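CurF (Lyngbya majuscula, PDB 2Q35) is a crotonase-family decarboxylase domain that acts in polyketide chain beta-branching, probably removing carbon dioxide from a carrier-bound intermediate. Local coordinates at residues N25-S30 against L80-L85. The protein carries 1 engineered substitution. Numbering follows the deposited sequence.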
ATOM      1  N   ASN A  25     -13.019   7.646 -28.129  1.00 18.93           N
ATOM      2  CA  ASN A  25     -11.753   7.051 -27.736  1.00 18.15           C
ATOM      3  C   ASN A  25     -11.864   5.606 -27.248  1.00 17.83           C
ATOM      4  O   ASN A  25     -11.219   5.205 -26.269  1.00 15.83           O
ATOM      5  CB  ASN A  25     -11.013   7.928 -26.717  1.00 18.37           C
ATOM      6  CG  ASN A  25     -10.431   9.187 -27.341  1.00 20.58           C
ATOM      7  OD1 ASN A  25     -10.517   9.400 -28.551  1.00 23.72           O
ATOM      8  ND2 ASN A  25      -9.819  10.028 -26.508  1.00 16.32           N
ATOM      9  N   GLY A  26     -12.703   4.837 -27.935  1.00 17.18           N
ATOM     10  CA  GLY A  26     -12.766   3.401 -27.727  1.00 16.54           C
ATOM     11  C   GLY A  26     -11.532   2.751 -28.319  1.00 16.49           C
ATOM     12  O   GLY A  26     -10.711   3.414 -28.966  1.00 17.08           O
ATOM     13  N   PHE A  27     -11.414   1.449 -28.089  1.00 15.50           N
ATOM     14  CA  PHE A  27     -10.350   0.630 -28.653  1.00 16.90           C
ATOM     15  C   PHE A  27     -10.680   0.294 -30.112  1.00 17.71           C
ATOM     16  O   PHE A  27     -10.720  -0.887 -30.509  1.00 18.02           O
ATOM     17  CB  PHE A  27     -10.152  -0.636 -27.808  1.00 16.85           C
ATOM     18  CG  PHE A  27      -9.515  -0.386 -26.463  1.00 17.44           C
ATOM     19  CD1 PHE A  27      -8.983   0.862 -26.141  1.00 15.59           C
ATOM     20  CD2 PHE A  27      -9.414  -1.410 -25.532  1.00 18.32           C
ATOM     21  CE1 PHE A  27      -8.367   1.094 -24.907  1.00 18.69           C
ATOM     22  CE2 PHE A  27      -8.806  -1.181 -24.295  1.00 19.64           C
ATOM     23  CZ  PHE A  27      -8.279   0.080 -23.993  1.00 16.65           C
ATOM     24  N   SER A  28     -10.941   1.343 -30.900  1.00 17.42           N
ATOM     25  CA  SER A  28     -11.286   1.216 -32.329  1.00 18.48           C
ATOM     26  C   SER A  28     -10.027   0.830 -33.100  1.00 18.28           C
ATOM     27  O   SER A  28      -8.921   1.090 -32.626  1.00 18.27           O
ATOM     28  CB  SER A  28     -11.813   2.552 -32.864  1.00 18.59           C
ATOM     29  OG  SER A  28     -10.809   3.552 -32.745  1.00 20.25           O
ATOM     30  N   PRO A  29     -10.176   0.206 -34.284  1.00 17.63           N
ATOM     31  CA  PRO A  29      -8.960  -0.074 -35.068  1.00 17.95           C
ATOM     32  C   PRO A  29      -8.076   1.151 -35.308  1.00 18.25           C
ATOM     33  O   PRO A  29      -6.849   1.040 -35.254  1.00 17.57           O
ATOM     34  CB  PRO A  29      -9.520  -0.604 -36.393  1.00 18.51           C
ATOM     35  CG  PRO A  29     -10.822  -1.229 -36.004  1.00 19.48           C
ATOM     36  CD  PRO A  29     -11.392  -0.318 -34.951  1.00 17.84           C
ATOM     37  N   SER A  30      -8.672   2.319 -35.538  1.00 17.07           N
ATOM     38  CA  SER A  30      -7.862   3.511 -35.774  1.00 17.86           C
ATOM     39  C   SER A  30      -7.141   4.006 -34.515  1.00 16.05           C
ATOM     40  O   SER A  30      -6.028   4.535 -34.601  1.00 15.57           O
ATOM     41  CB  SER A  30      -8.686   4.627 -36.411  1.00 18.91           C
ATOM     42  OG  SER A  30      -9.698   5.094 -35.538  1.00 22.69           O
ATOM     43  N   LEU A  80      -9.051  -7.716 -26.800  1.00 25.80           N
ATOM     44  CA  LEU A  80      -8.047  -6.705 -27.140  1.00 25.75           C
ATOM     45  C   LEU A  80      -7.069  -6.546 -25.975  1.00 24.20           C
ATOM     46  O   LEU A  80      -7.486  -6.492 -24.815  1.00 24.80           O
ATOM     47  CB  LEU A  80      -8.735  -5.347 -27.383  1.00 26.83           C
ATOM     48  CG  LEU A  80      -9.713  -5.197 -28.559  1.00 31.31           C
ATOM     49  CD1 LEU A  80     -10.976  -4.434 -28.122  1.00 35.18           C
ATOM     50  CD2 LEU A  80      -9.054  -4.520 -29.747  1.00 30.60           C
ATOM     51  N   ASP A  81      -5.781  -6.429 -26.276  1.00 22.92           N
ATOM     52  CA  ASP A  81      -4.782  -6.230 -25.229  1.00 22.13           C
ATOM     53  C   ASP A  81      -3.767  -5.185 -25.676  1.00 21.07           C
ATOM     54  O   ASP A  81      -2.850  -5.503 -26.429  1.00 20.59           O
ATOM     55  CB  ASP A  81      -4.074  -7.560 -24.928  1.00 22.23           C
ATOM     56  CG  ASP A  81      -3.023  -7.450 -23.818  1.00 25.37           C
ATOM     57  OD1 ASP A  81      -2.827  -6.366 -23.223  1.00 19.93           O
ATOM     58  OD2 ASP A  81      -2.375  -8.483 -23.545  1.00 29.89           O
ATOM     59  N   LEU A  82      -3.933  -3.952 -25.202  1.00 19.47           N
ATOM     60  CA  LEU A  82      -3.029  -2.839 -25.541  1.00 20.33           C
ATOM     61  C   LEU A  82      -1.890  -2.652 -24.546  1.00 19.62           C
ATOM     62  O   LEU A  82      -1.128  -1.674 -24.630  1.00 18.90           O
ATOM     63  CB  LEU A  82      -3.830  -1.524 -25.647  1.00 20.07           C
ATOM     64  CG  LEU A  82      -4.621  -1.275 -26.933  1.00 23.81           C
ATOM     65  CD1 LEU A  82      -5.684  -2.335 -27.214  1.00 28.55           C
ATOM     66  CD2 LEU A  82      -5.258   0.143 -26.864  1.00 21.81           C
ATOM     67  N   SER A  83      -1.759  -3.583 -23.600  1.00 18.57           N
ATOM     68  CA  SER A  83      -0.755  -3.435 -22.569  1.00 18.44           C
ATOM     69  C   SER A  83       0.654  -3.403 -23.145  1.00 20.00           C
ATOM     70  O   SER A  83       1.453  -2.551 -22.749  1.00 21.15           O
ATOM     71  CB  SER A  83      -0.880  -4.507 -21.488  1.00 19.60           C
ATOM     72  OG  SER A  83      -0.583  -5.794 -22.002  1.00 18.42           O
ATOM     73  N   GLY A  84       0.955  -4.303 -24.080  1.00 19.77           N
ATOM     74  CA  GLY A  84       2.316  -4.363 -24.636  1.00 19.96           C
ATOM     75  C   GLY A  84       2.724  -3.068 -25.287  1.00 21.63           C
ATOM     76  O   GLY A  84       3.887  -2.659 -25.188  1.00 22.39           O
ATOM     77  N   LEU A  85       1.764  -2.401 -25.926  1.00 23.11           N
ATOM     78  CA  LEU A  85       1.977  -1.103 -26.549  1.00 23.95           C
ATOM     79  C   LEU A  85       2.520  -0.078 -25.553  1.00 23.80           C
ATOM     80  O   LEU A  85       3.481   0.646 -25.834  1.00 24.25           O
ATOM     81  CB  LEU A  85       0.641  -0.590 -27.086  1.00 25.32           C
ATOM     82  CG  LEU A  85       0.567   0.448 -28.195  1.00 29.03           C
ATOM     83  CD1 LEU A  85       1.798   0.382 -29.085  1.00 34.42           C
ATOM     84  CD2 LEU A  85      -0.705   0.139 -28.994  1.00 31.86           C
TER
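The phenyl ring of F27 meets the methyl CD2 of L82 over one face, while CD1 of L80 comes up at its edge, near the ring plane. L82 CD2 lies 4.0 Å from the ring centroid, 20° off the normal, a CH-pi contact. The methyl is shifted toward the rim, closest to F27 CE1 at 3.8 Å and almost as close to F27 CD1, so it sits over the bond between these two ring carbons rather than over the centre. L82 CD1 lies over the same face, 4.2 Å from F27 CD2, and both methyls of the leucine thus bear on one side of the ring. L80 touches the base of the aromatic side chain, its CD1 packing 3.9 Å from F27 CB. With chi1 at -72°, F27 CG stands beside its own backbone N and anti to the carbonyl carbon, which carries the ring out from the loop to L82.

F27 is the centre of an inverse gamma turn, closed by the 2.8 Å bond from S28 N to G26 O, and S28 then N-caps helix 29-44. On the other segment, L82 occupies the N-cap position of helix 83-87. Just before it, D81 forms an Asx turn in which OD1 accepts from S83 N at 3.0 Å and from S83 OG at 2.6 Å. L82 also rests on V32 and L35 of helix 29-44, extending the apolar cluster.

An alanine in place of F27 would probably leave L82 CD2 without its aromatic partner and open a gap between the two loops. No hydrogen bond links the segments, so the join between these helix-leading loops of the crotonase-fold domain rests on the fit of the F27 ring against two leucines, with no directional polar bond to fix it.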